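Acyl-CoA dehydrogenase (Geobacillus kaustophilus, PDB 2PG0) probably catalyses the FAD-dependent alpha-beta dehydrogenation of acyl chains, introducing a double bond, as a flavoprotein of the acyl-CoA dehydrogenase family. Local coordinates at residues 122-128 with 166-172; 99-103 with 114-118; 90-94 with 161-165. All coordinates share one frame. Residue numbers count along the deposited sequence, not the author numbering.

Contact 1 of 3, residues 122-128 with 166-172; sequences ELITAIA and HADLIVV. With FAD (flavin-adenine dinucleotide), chain C.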
loop_
_atom_site.group_PDB
_atom_site.type_symbol
_atom_site.label_atom_id
_atom_site.label_comp_id
_atom_site.label_asym_id
_atom_site.label_seq_id
_atom_site.Cartn_x
_atom_site.Cartn_y
_atom_site.Cartn_z
ATOM N N GLU A 122 45.117 -11.496 3.042
ATOM C CA GLU A 122 46.180 -10.764 3.742
ATOM C C GLU A 122 45.938 -9.260 3.648
ATOM O O GLU A 122 46.309 -8.496 4.548
ATOM C CB GLU A 122 47.558 -11.118 3.171
ATOM C CG GLU A 122 48.725 -10.423 3.877
ATOM C CD GLU A 122 50.100 -10.974 3.500
ATOM O OE1 GLU A 122 50.189 -12.013 2.802
ATOM O OE2 GLU A 122 51.105 -10.358 3.919
ATOM N N LEU A 123 45.326 -8.847 2.544
ATOM C CA LEU A 123 44.834 -7.493 2.401
ATOM C C LEU A 123 43.317 -7.534 2.253
ATOM O O LEU A 123 42.782 -8.243 1.402
ATOM C CB LEU A 123 45.484 -6.794 1.206
ATOM C CG LEU A 123 47.003 -6.579 1.246
ATOM C CD1 LEU A 123 47.468 -5.945 -0.063
ATOM C CD2 LEU A 123 47.428 -5.733 2.441
ATOM N N ILE A 124 42.642 -6.796 3.130
ATOM C CA ILE A 124 41.198 -6.629 3.083
ATOM C C ILE A 124 40.943 -5.240 2.505
ATOM O O ILE A 124 41.642 -4.294 2.850
ATOM C CB ILE A 124 40.583 -6.785 4.498
ATOM C CG1 ILE A 124 40.797 -8.225 4.997
ATOM C CG2 ILE A 124 39.088 -6.401 4.516
ATOM C CD1 ILE A 124 40.311 -8.474 6.411
ATOM N N THR A 125 39.955 -5.129 1.621
ATOM C CA THR A 125 39.690 -3.875 0.926
ATOM C C THR A 125 38.415 -3.171 1.383
ATOM O O THR A 125 37.498 -3.790 1.933
ATOM C CB THR A 125 39.632 -4.074 -0.611
ATOM O OG1 THR A 125 38.585 -4.987 -0.942
ATOM C CG2 THR A 125 40.960 -4.612 -1.152
ATOM N N ALA A 126 38.372 -1.867 1.114
ATOM C CA ALA A 126 37.199 -1.037 1.369
ATOM C C ALA A 126 37.141 0.057 0.313
ATOM O O ALA A 126 38.132 0.339 -0.364
ATOM C CB ALA A 126 37.273 -0.426 2.746
ATOM N N ILE A 127 35.967 0.658 0.162
ATOM C CA ILE A 127 35.813 1.787 -0.747
ATOM C C ILE A 127 35.177 2.962 0.002
ATOM O O ILE A 127 34.199 2.780 0.741
ATOM C CB ILE A 127 35.052 1.387 -2.040
ATOM C CG1 ILE A 127 35.038 2.550 -3.040
ATOM C CG2 ILE A 127 33.640 0.823 -1.725
ATOM C CD1 ILE A 127 34.879 2.120 -4.483
ATOM N N ALA A 128 35.766 4.149 -0.166
ATOM C CA ALA A 128 35.353 5.327 0.593
ATOM C C ALA A 128 34.958 6.477 -0.323
ATOM O O ALA A 128 35.814 7.172 -0.889
ATOM C CB ALA A 128 36.441 5.756 1.583
ATOM N N HIS A 166 39.002 -3.259 9.550
ATOM C CA HIS A 166 39.890 -4.292 8.998
ATOM C C HIS A 166 40.673 -3.870 7.756
ATOM O O HIS A 166 41.769 -4.379 7.516
ATOM C CB HIS A 166 39.115 -5.576 8.667
ATOM C CG HIS A 166 38.884 -6.476 9.838
ATOM N ND1 HIS A 166 39.769 -6.579 10.892
ATOM C CD2 HIS A 166 37.878 -7.344 10.104
ATOM C CE1 HIS A 166 39.304 -7.454 11.768
ATOM N NE2 HIS A 166 38.161 -7.936 11.309
ATOM N N ALA A 167 40.109 -2.957 6.961
ATOM C CA ALA A 167 40.649 -2.667 5.632
ATOM C C ALA A 167 42.110 -2.214 5.650
ATOM O O ALA A 167 42.493 -1.316 6.408
ATOM C CB ALA A 167 39.781 -1.651 4.899
ATOM N N ASP A 168 42.908 -2.865 4.811
ATOM C CA ASP A 168 44.333 -2.577 4.651
ATOM C C ASP A 168 44.585 -1.753 3.396
ATOM O O ASP A 168 45.630 -1.101 3.266
ATOM C CB ASP A 168 45.108 -3.891 4.552
ATOM C CG ASP A 168 44.768 -4.848 5.670
ATOM O OD1 ASP A 168 45.165 -4.575 6.823
ATOM O OD2 ASP A 168 44.097 -5.871 5.394
ATOM N N LEU A 169 43.640 -1.824 2.463
ATOM C CA LEU A 169 43.661 -1.065 1.219
ATOM C C LEU A 169 42.316 -0.365 1.084
ATOM O O LEU A 169 41.282 -1.023 1.063
ATOM C CB LEU A 169 43.836 -1.994 0.014
ATOM C CG LEU A 169 45.157 -2.707 -0.274
ATOM C CD1 LEU A 169 45.043 -3.383 -1.631
ATOM C CD2 LEU A 169 46.338 -1.741 -0.265
ATOM N N ILE A 170 42.321 0.959 0.995
ATOM C CA ILE A 170 41.062 1.690 0.856
ATOM C C ILE A 170 41.073 2.487 -0.451
ATOM O O ILE A 170 41.947 3.325 -0.663
ATOM C CB ILE A 170 40.769 2.605 2.091
ATOM C CG1 ILE A 170 40.821 1.815 3.409
ATOM C CG2 ILE A 170 39.402 3.275 1.960
ATOM C CD1 ILE A 170 42.220 1.736 4.050
ATOM N N VAL A 171 40.122 2.196 -1.335
ATOM C CA VAL A 171 39.939 2.994 -2.550
ATOM C C VAL A 171 39.189 4.283 -2.175
ATOM O O VAL A 171 38.010 4.245 -1.812
ATOM C CB VAL A 171 39.202 2.210 -3.655
ATOM C CG1 VAL A 171 38.968 3.097 -4.883
ATOM C CG2 VAL A 171 39.988 0.937 -4.041
ATOM N N VAL A 172 39.890 5.415 -2.247
ATOM C CA VAL A 172 39.350 6.698 -1.772
ATOM C C VAL A 172 39.012 7.653 -2.925
ATOM O O VAL A 172 39.866 7.957 -3.761
ATOM C CB VAL A 172 40.310 7.388 -0.760
ATOM C CG1 VAL A 172 39.724 8.712 -0.253
ATOM C CG2 VAL A 172 40.607 6.456 0.418
HETATM P PA FAD C . 21.650 11.831 2.024
HETATM O O1A FAD C . 21.953 13.017 2.890
HETATM O O2A FAD C . 22.354 11.862 0.691
HETATM O O5B FAD C . 20.051 11.719 1.813
HETATM C C5B FAD C . 19.176 11.716 2.931
HETATM C C4B FAD C . 17.765 11.407 2.431
HETATM O O4B FAD C . 17.387 12.398 1.487
HETATM C C3B FAD C . 17.722 10.064 1.705
HETATM O O3B FAD C . 16.503 9.399 1.957
HETATM C C2B FAD C . 17.759 10.449 0.245
HETATM O O2B FAD C . 17.194 9.470 -0.608
HETATM C C1B FAD C . 16.988 11.769 0.279
HETATM N N9A FAD C . 17.293 12.571 -0.920
HETATM C C8A FAD C . 18.485 13.170 -1.246
HETATM N N7A FAD C . 18.340 13.784 -2.440
HETATM C C5A FAD C . 17.077 13.584 -2.879
HETATM C C6A FAD C . 16.407 13.988 -4.028
HETATM N N6A FAD C . 17.072 14.615 -5.003
HETATM N N1A FAD C . 15.090 13.616 -4.208
HETATM C C2A FAD C . 14.431 12.856 -3.258
HETATM N N3A FAD C . 15.096 12.465 -2.109
HETATM C C4A FAD C . 16.403 12.820 -1.930
HETATM N N1 FAD C . 29.504 4.679 1.670
HETATM C C2 FAD C . 30.705 4.397 1.044
HETATM O O2 FAD C . 31.196 5.221 0.269
HETATM N N3 FAD C . 31.358 3.198 1.298
HETATM C C4 FAD C . 30.812 2.285 2.178
HETATM O O4 FAD C . 31.406 1.229 2.407
HETATM C C4X FAD C . 29.591 2.565 2.801
HETATM N N5 FAD C . 29.030 1.655 3.684
HETATM C C5X FAD C . 27.839 1.938 4.327
HETATM C C6 FAD C . 27.318 1.013 5.225
HETATM C C7 FAD C . 26.116 1.283 5.874
HETATM C C7M FAD C . 25.587 0.246 6.825
HETATM C C8 FAD C . 25.439 2.491 5.621
HETATM C C8M FAD C . 24.138 2.850 6.285
HETATM C C9 FAD C . 25.969 3.415 4.730
HETATM C C9A FAD C . 27.172 3.145 4.069
HETATM N N10 FAD C . 27.717 4.055 3.161
HETATM C C10 FAD C . 28.934 3.774 2.546
HETATM C "C1'" FAD C . 26.995 5.332 2.786
HETATM C "C2'" FAD C . 25.688 5.177 1.990
HETATM O "O2'" FAD C . 25.892 4.860 0.629
HETATM C "C3'" FAD C . 24.939 6.500 2.105
HETATM O "O3'" FAD C . 24.372 6.531 3.398
HETATM C "C4'" FAD C . 23.849 6.716 1.044
HETATM O "O4'" FAD C . 24.395 6.885 -0.251
HETATM C "C5'" FAD C . 22.969 7.925 1.365
HETATM O "O5'" FAD C . 23.757 9.074 1.622
HETATM P P FAD C . 23.498 9.910 2.968
HETATM O O1P FAD C . 23.526 8.996 4.167
HETATM O O2P FAD C . 24.507 11.019 3.079
HETATM O O3P FAD C . 21.990 10.480 2.835
#
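Ile124, Leu169 and Ala126 give up the most surface in this pairing of two parallel strands, 125-128 and 169-172. Ile124 makes three hydrogen bonds through its backbone and also packs with its side chain. Its O accepts from Asp168 N at 2.7 Å and from Leu169 N at 3.2 Å. Its N donates to Asp168 OD2 at 2.8 Å, so Asp168 binds both polar backbone atoms of Ile124. The carboxylate of Asp168 also forms salt bridges with Arg44 and Arg194, which balance its charge in a buried place. The Ile124 side chain reaches His166, with CD1 3.9 Å from His166 CB.

Leu169 pairs with Thr125. Its O accepts from Ala126 N at 3.0 Å, and its CD1 lies 3.9 Å from Leu123 CD1. Leu169, Thr125, Ile127 and Val171 share one face of the sheet, where helices 89-105 and 108-120 pack. Ala126 is on the other face. Its CB is 3.5 Å from Ala167 CB, and its O accepts from Val171 N at 2.9 Å. Ala128 N then donates to Val171 O at 2.8 Å.

This is regular parallel pairing in the beta domain of the acyl-CoA dehydrogenase fold. The carbonyl of Ile127 points away from strand 169-172, and its O accepts from FAD N3 at 2.9 Å. The chemistry implies that strand 125-128 serves two partners: its neighbouring strand and the flavin.

Contact 2 of 3, residues 99-103 with 114-118; sequences TPYIA and WLPKC
Segments 99-103 and 114-118 are helical turns from helices 89-105 and 108-120, which follow each other in the chain. Their axes run roughly antiparallel at 150° (signed crossing angle -150°), 10.6 Å apart at closest approach. The nearest CA pairs are Thr99 with Cys118 at 7.4 Å and Ile102 with Leu115 at 7.5 Å. Both turns contain a proline, Pro100 and Pro116, and both helices are kinked there.

Thr99 starts the first segment with chi1 p and CB toward the partner helix. Its CG2 lies 3.8 Å from Cys118 SG, while its OG1 is hydrogen-bonded to His94 O. Thr99 O also accepts from Ala103 N at 3.1 Å. Pro100 points away, and Tyr101 faces helix 237-273. Ile102, rotamer mt, has the most surface covered in this contact (71 Å²), with CB toward the other helix. Its CG2 meets Leu115 CD2 at 3.7 Å and the edge of the Trp114 ring at CE3, 4.2 Å away. Its CD1 approaches Cys118 SG at 4.4 Å. Ala103 CB adds Leu115 CD1 at 4.3 Å. Leu115 is mt, Trp114 has chi1 m and chi2 -38°, and Cys118 has chi1 m.

The contact is apolar packing within a helical hairpin of the N-terminal alpha domain. Strands 125-128 and 169-175 run along one flank: Thr99 and Cys118 touch Thr125, while Ile102 and Trp114 touch Leu169.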
loop_
_atom_site.group_PDB
_atom_site.type_symbol
_atom_site.label_atom_id
_atom_site.label_comp_id
_atom_site.label_asym_id
_atom_site.label_seq_id
_atom_site.Cartn_x
_atom_site.Cartn_y
_atom_site.Cartn_z
ATOM N N THR A 99 37.769 -4.925 -5.078
ATOM C CA THR A 99 38.900 -5.499 -5.818
ATOM C C THR A 99 38.752 -5.431 -7.351
ATOM O O THR A 99 39.757 -5.250 -8.032
ATOM C CB THR A 99 39.281 -6.921 -5.335
ATOM O OG1 THR A 99 38.177 -7.809 -5.523
ATOM C CG2 THR A 99 39.644 -6.894 -3.870
ATOM N N PRO A 100 37.516 -5.566 -7.902
ATOM C CA PRO A 100 37.381 -5.279 -9.335
ATOM C C PRO A 100 37.923 -3.920 -9.813
ATOM O O PRO A 100 38.322 -3.815 -10.975
ATOM C CB PRO A 100 35.871 -5.370 -9.567
ATOM C CG PRO A 100 35.429 -6.388 -8.577
ATOM C CD PRO A 100 36.228 -6.036 -7.342
ATOM N N TYR A 101 37.949 -2.900 -8.956
ATOM C CA TYR A 101 38.554 -1.621 -9.354
ATOM C C TYR A 101 40.041 -1.798 -9.658
ATOM O O TYR A 101 40.547 -1.255 -10.642
ATOM C CB TYR A 101 38.396 -0.552 -8.273
ATOM C CG TYR A 101 37.033 0.099 -8.197
ATOM C CD1 TYR A 101 35.995 -0.496 -7.488
ATOM C CD2 TYR A 101 36.793 1.331 -8.809
ATOM C CE1 TYR A 101 34.742 0.110 -7.393
ATOM C CE2 TYR A 101 35.546 1.945 -8.728
ATOM C CZ TYR A 101 34.527 1.330 -8.014
ATOM O OH TYR A 101 33.291 1.925 -7.920
ATOM N N ILE A 102 40.725 -2.545 -8.793
ATOM C CA ILE A 102 42.160 -2.834 -8.942
ATOM C C ILE A 102 42.412 -3.624 -10.236
ATOM O O ILE A 102 43.302 -3.280 -11.013
ATOM C CB ILE A 102 42.742 -3.565 -7.686
ATOM C CG1 ILE A 102 42.595 -2.690 -6.432
ATOM C CG2 ILE A 102 44.231 -3.965 -7.898
ATOM C CD1 ILE A 102 42.826 -3.430 -5.107
ATOM N N ALA A 103 41.608 -4.658 -10.480
ATOM C CA ALA A 103 41.759 -5.472 -11.684
ATOM C C ALA A 103 41.454 -4.693 -12.966
ATOM O O ALA A 103 42.166 -4.838 -13.963
ATOM C CB ALA A 103 40.896 -6.717 -11.597
ATOM N N TRP A 114 49.012 -5.962 -5.366
ATOM C CA TRP A 114 47.826 -6.022 -4.500
ATOM C C TRP A 114 46.942 -7.262 -4.633
ATOM O O TRP A 114 46.492 -7.810 -3.619
ATOM C CB TRP A 114 46.988 -4.742 -4.641
ATOM C CG TRP A 114 47.669 -3.519 -4.096
ATOM C CD1 TRP A 114 48.449 -3.441 -2.976
ATOM C CD2 TRP A 114 47.608 -2.192 -4.635
ATOM N NE1 TRP A 114 48.888 -2.153 -2.795
ATOM C CE2 TRP A 114 48.388 -1.365 -3.798
ATOM C CE3 TRP A 114 46.975 -1.624 -5.750
ATOM C CZ2 TRP A 114 48.552 0.010 -4.036
ATOM C CZ3 TRP A 114 47.136 -0.258 -5.987
ATOM C CH2 TRP A 114 47.922 0.540 -5.132
ATOM N N LEU A 115 46.689 -7.701 -5.859
ATOM C CA LEU A 115 45.739 -8.798 -6.087
ATOM C C LEU A 115 46.044 -10.135 -5.390
ATOM O O LEU A 115 45.136 -10.741 -4.825
ATOM C CB LEU A 115 45.442 -8.999 -7.574
ATOM C CG LEU A 115 44.663 -7.871 -8.259
ATOM C CD1 LEU A 115 44.434 -8.229 -9.710
ATOM C CD2 LEU A 115 43.330 -7.579 -7.551
ATOM N N PRO A 116 47.314 -10.605 -5.418
ATOM C CA PRO A 116 47.575 -11.861 -4.700
ATOM C C PRO A 116 47.140 -11.855 -3.229
ATOM O O PRO A 116 46.554 -12.835 -2.761
ATOM C CB PRO A 116 49.097 -12.027 -4.829
ATOM C CG PRO A 116 49.418 -11.341 -6.120
ATOM C CD PRO A 116 48.535 -10.110 -6.082
ATOM N N LYS A 117 47.395 -10.760 -2.520
ATOM C CA LYS A 117 47.016 -10.677 -1.110
ATOM C C LYS A 117 45.508 -10.467 -0.889
ATOM O O LYS A 117 44.971 -10.832 0.158
ATOM C CB LYS A 117 47.849 -9.627 -0.383
ATOM C CG LYS A 117 49.269 -10.088 -0.073
ATOM C CD LYS A 117 50.078 -8.953 0.517
ATOM C CE LYS A 117 51.568 -9.262 0.474
ATOM N NZ LYS A 117 52.359 -8.113 1.009
ATOM N N CYS A 118 44.831 -9.892 -1.879
ATOM C CA CYS A 118 43.366 -9.813 -1.849
ATOM C C CYS A 118 42.739 -11.203 -1.965
ATOM O O CYS A 118 41.706 -11.463 -1.356
ATOM C CB CYS A 118 42.828 -8.893 -2.952
ATOM S SG CYS A 118 43.243 -7.143 -2.723
#

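Contact 3 of 3, residues 90-94 with 161-165; sequences GIGLH and ITNGI. With FAD (flavin-adenine dinucleotide), chain C.
This is a helix-to-turn contact between the N-terminal helical domain and the middle beta domain of the acyl-CoA dehydrogenase fold, beside the flavin. Segment 90-94 is a regular helical turn near the start of helix 89-105, with His94 N bonded to Gly90 O at 3.0 Å. Segment 161-165 leaves strand 151-161 through a type II beta turn from Ile161 to Gly164. Thr162 has phi/psi -66/141 and Asn163 61/27, the positive phi expected at the third position of such a turn.

The closest CA atoms are those of Gly90 and Asn163, 5.8 Å apart. A CB on Gly90 would clash with Asn163 OD1, so glycine permits this approach. Asn163, chi1 m and chi2 -20°, donates from ND2 to Gly90 O at 3.1 Å. The same amide also bonds Thr125 O through ND2 and Gln213 through OD1. Leu93 has chi1 t and chi2 near 91°. Its CD2 sits 3.4 Å from Asn163 ND2 and 3.7 Å from Thr162 CG2. Gly90 CA is 4.0 Å from that same Thr162 CG2.

Thr162, chi1 m, thus turns its methyl to the helix and its hydroxyl to the cofactor. Its backbone N donates to FAD O4 at 3.0 Å, and its OG1 donates to FAD N5, also at 3.0 Å.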
loop_
_atom_site.group_PDB
_atom_site.type_symbol
_atom_site.label_atom_id
_atom_site.label_comp_id
_atom_site.label_asym_id
_atom_site.label_seq_id
_atom_site.Cartn_x
_atom_site.Cartn_y
_atom_site.Cartn_z
ATOM N N GLY A 90 30.738 -7.511 4.062
ATOM C CA GLY A 90 32.110 -7.044 3.833
ATOM C C GLY A 90 32.904 -7.954 2.916
ATOM O O GLY A 90 33.816 -7.497 2.221
ATOM N N ILE A 91 32.550 -9.239 2.901
ATOM C CA ILE A 91 33.204 -10.193 1.996
ATOM C C ILE A 91 32.812 -9.946 0.540
ATOM O O ILE A 91 33.687 -9.833 -0.323
ATOM C CB ILE A 91 32.957 -11.656 2.410
ATOM C CG1 ILE A 91 33.672 -11.928 3.732
ATOM C CG2 ILE A 91 33.451 -12.617 1.311
ATOM C CD1 ILE A 91 33.145 -13.098 4.496
ATOM N N GLY A 92 31.504 -9.857 0.278
ATOM C CA GLY A 92 30.997 -9.507 -1.051
ATOM C C GLY A 92 31.523 -8.163 -1.520
ATOM O O GLY A 92 31.805 -7.978 -2.701
ATOM N N LEU A 93 31.661 -7.222 -0.587
ATOM C CA LEU A 93 32.245 -5.914 -0.897
ATOM C C LEU A 93 33.701 -6.056 -1.380
ATOM O O LEU A 93 34.070 -5.541 -2.443
ATOM C CB LEU A 93 32.138 -4.970 0.312
ATOM C CG LEU A 93 32.924 -3.660 0.176
ATOM C CD1 LEU A 93 32.071 -2.582 -0.439
ATOM C CD2 LEU A 93 33.466 -3.211 1.515
ATOM N N HIS A 94 34.507 -6.780 -0.607
ATOM C CA HIS A 94 35.897 -7.087 -0.980
ATOM C C HIS A 94 35.964 -7.810 -2.327
ATOM O O HIS A 94 36.652 -7.356 -3.239
ATOM C CB HIS A 94 36.572 -7.903 0.145
ATOM C CG HIS A 94 37.941 -8.421 -0.189
ATOM N ND1 HIS A 94 39.083 -7.657 -0.057
ATOM C CD2 HIS A 94 38.356 -9.642 -0.604
ATOM C CE1 HIS A 94 40.137 -8.375 -0.403
ATOM N NE2 HIS A 94 39.725 -9.586 -0.732
ATOM N N ILE A 161 32.042 3.669 6.410
ATOM C CA ILE A 161 32.870 2.818 5.552
ATOM C C ILE A 161 32.829 1.348 5.995
ATOM O O ILE A 161 33.265 1.003 7.094
ATOM C CB ILE A 161 34.337 3.350 5.446
ATOM C CG1 ILE A 161 34.349 4.797 4.919
ATOM C CG2 ILE A 161 35.214 2.408 4.572
ATOM C CD1 ILE A 161 33.439 5.072 3.698
ATOM N N THR A 162 32.283 0.501 5.130
ATOM C CA THR A 162 32.203 -0.949 5.371
ATOM C C THR A 162 33.639 -1.508 5.395
ATOM O O THR A 162 34.487 -1.053 4.622
ATOM C CB THR A 162 31.350 -1.621 4.276
ATOM O OG1 THR A 162 30.021 -1.083 4.319
ATOM C CG2 THR A 162 31.269 -3.142 4.472
ATOM N N ASN A 163 33.913 -2.460 6.292
ATOM C CA ASN A 163 35.297 -2.952 6.517
ATOM C C ASN A 163 36.212 -1.823 7.005
ATOM O O ASN A 163 37.432 -1.860 6.800
ATOM C CB ASN A 163 35.902 -3.569 5.236
ATOM C CG ASN A 163 35.169 -4.820 4.752
ATOM O OD1 ASN A 163 34.450 -5.481 5.501
ATOM N ND2 ASN A 163 35.382 -5.161 3.486
ATOM N N GLY A 164 35.624 -0.824 7.657
ATOM C CA GLY A 164 36.360 0.374 8.074
ATOM C C GLY A 164 37.521 0.152 9.033
ATOM O O GLY A 164 38.495 0.903 9.009
ATOM N N ILE A 165 37.410 -0.868 9.884
ATOM C CA ILE A 165 38.487 -1.222 10.815
ATOM C C ILE A 165 39.494 -2.194 10.186
ATOM O O ILE A 165 40.701 -1.964 10.265
ATOM C CB ILE A 165 37.940 -1.766 12.168
ATOM C CG1 ILE A 165 36.999 -0.747 12.832
ATOM C CG2 ILE A 165 39.091 -2.176 13.127
ATOM C CD1 ILE A 165 37.588 0.660 13.016
HETATM P PA FAD C . 21.650 11.831 2.024
HETATM O O1A FAD C . 21.953 13.017 2.890
HETATM O O2A FAD C . 22.354 11.862 0.691
HETATM O O5B FAD C . 20.051 11.719 1.813
HETATM C C5B FAD C . 19.176 11.716 2.931
HETATM C C4B FAD C . 17.765 11.407 2.431
HETATM O O4B FAD C . 17.387 12.398 1.487
HETATM C C3B FAD C . 17.722 10.064 1.705
HETATM O O3B FAD C . 16.503 9.399 1.957
HETATM C C2B FAD C . 17.759 10.449 0.245
HETATM O O2B FAD C . 17.194 9.470 -0.608
HETATM C C1B FAD C . 16.988 11.769 0.279
HETATM N N9A FAD C . 17.293 12.571 -0.920
HETATM C C8A FAD C . 18.485 13.170 -1.246
HETATM N N7A FAD C . 18.340 13.784 -2.440
HETATM C C5A FAD C . 17.077 13.584 -2.879
HETATM C C6A FAD C . 16.407 13.988 -4.028
HETATM N N6A FAD C . 17.072 14.615 -5.003
HETATM N N1A FAD C . 15.090 13.616 -4.208
HETATM C C2A FAD C . 14.431 12.856 -3.258
HETATM N N3A FAD C . 15.096 12.465 -2.109
HETATM C C4A FAD C . 16.403 12.820 -1.930
HETATM N N1 FAD C . 29.504 4.679 1.670
HETATM C C2 FAD C . 30.705 4.397 1.044
HETATM O O2 FAD C . 31.196 5.221 0.269
HETATM N N3 FAD C . 31.358 3.198 1.298
HETATM C C4 FAD C . 30.812 2.285 2.178
HETATM O O4 FAD C . 31.406 1.229 2.407
HETATM C C4X FAD C . 29.591 2.565 2.801
HETATM N N5 FAD C . 29.030 1.655 3.684
HETATM C C5X FAD C . 27.839 1.938 4.327
HETATM C C6 FAD C . 27.318 1.013 5.225
HETATM C C7 FAD C . 26.116 1.283 5.874
HETATM C C7M FAD C . 25.587 0.246 6.825
HETATM C C8 FAD C . 25.439 2.491 5.621
HETATM C C8M FAD C . 24.138 2.850 6.285
HETATM C C9 FAD C . 25.969 3.415 4.730
HETATM C C9A FAD C . 27.172 3.145 4.069
HETATM N N10 FAD C . 27.717 4.055 3.161
HETATM C C10 FAD C . 28.934 3.774 2.546
HETATM C "C1'" FAD C . 26.995 5.332 2.786
HETATM C "C2'" FAD C . 25.688 5.177 1.990
HETATM O "O2'" FAD C . 25.892 4.860 0.629
HETATM C "C3'" FAD C . 24.939 6.500 2.105
HETATM O "O3'" FAD C . 24.372 6.531 3.398
HETATM C "C4'" FAD C . 23.849 6.716 1.044
HETATM O "O4'" FAD C . 24.395 6.885 -0.251
HETATM C "C5'" FAD C . 22.969 7.925 1.365
HETATM O "O5'" FAD C . 23.757 9.074 1.622
HETATM P P FAD C . 23.498 9.910 2.968
HETATM O O1P FAD C . 23.526 8.996 4.167
HETATM O O2P FAD C . 24.507 11.019 3.079
HETATM O O3P FAD C . 21.990 10.480 2.835
#

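Overall arrangement
Following the chain from the N terminus, the first of the contact segments lie on helix 89-105, which enters two contacts. Its early turn, 90-94, opens contact 3, and its later turn, 99-103, opens contact 2. Contact 2 closes within the next helix, so it is nested inside the long loop that contact 3 closes at 161-165. Contact 1 opens at 122-128, after contact 2 has closed, and closes at 166-172, so contacts 1 and 3 cross. His94 joins all three by hydrogen-bonding to Thr99, Cys118 and Thr125. Asn163 adds a bond to Thr125 O. Together the contacts tie the helical hairpin to the beta domain, and contacts 1 and 3 meet at FAD.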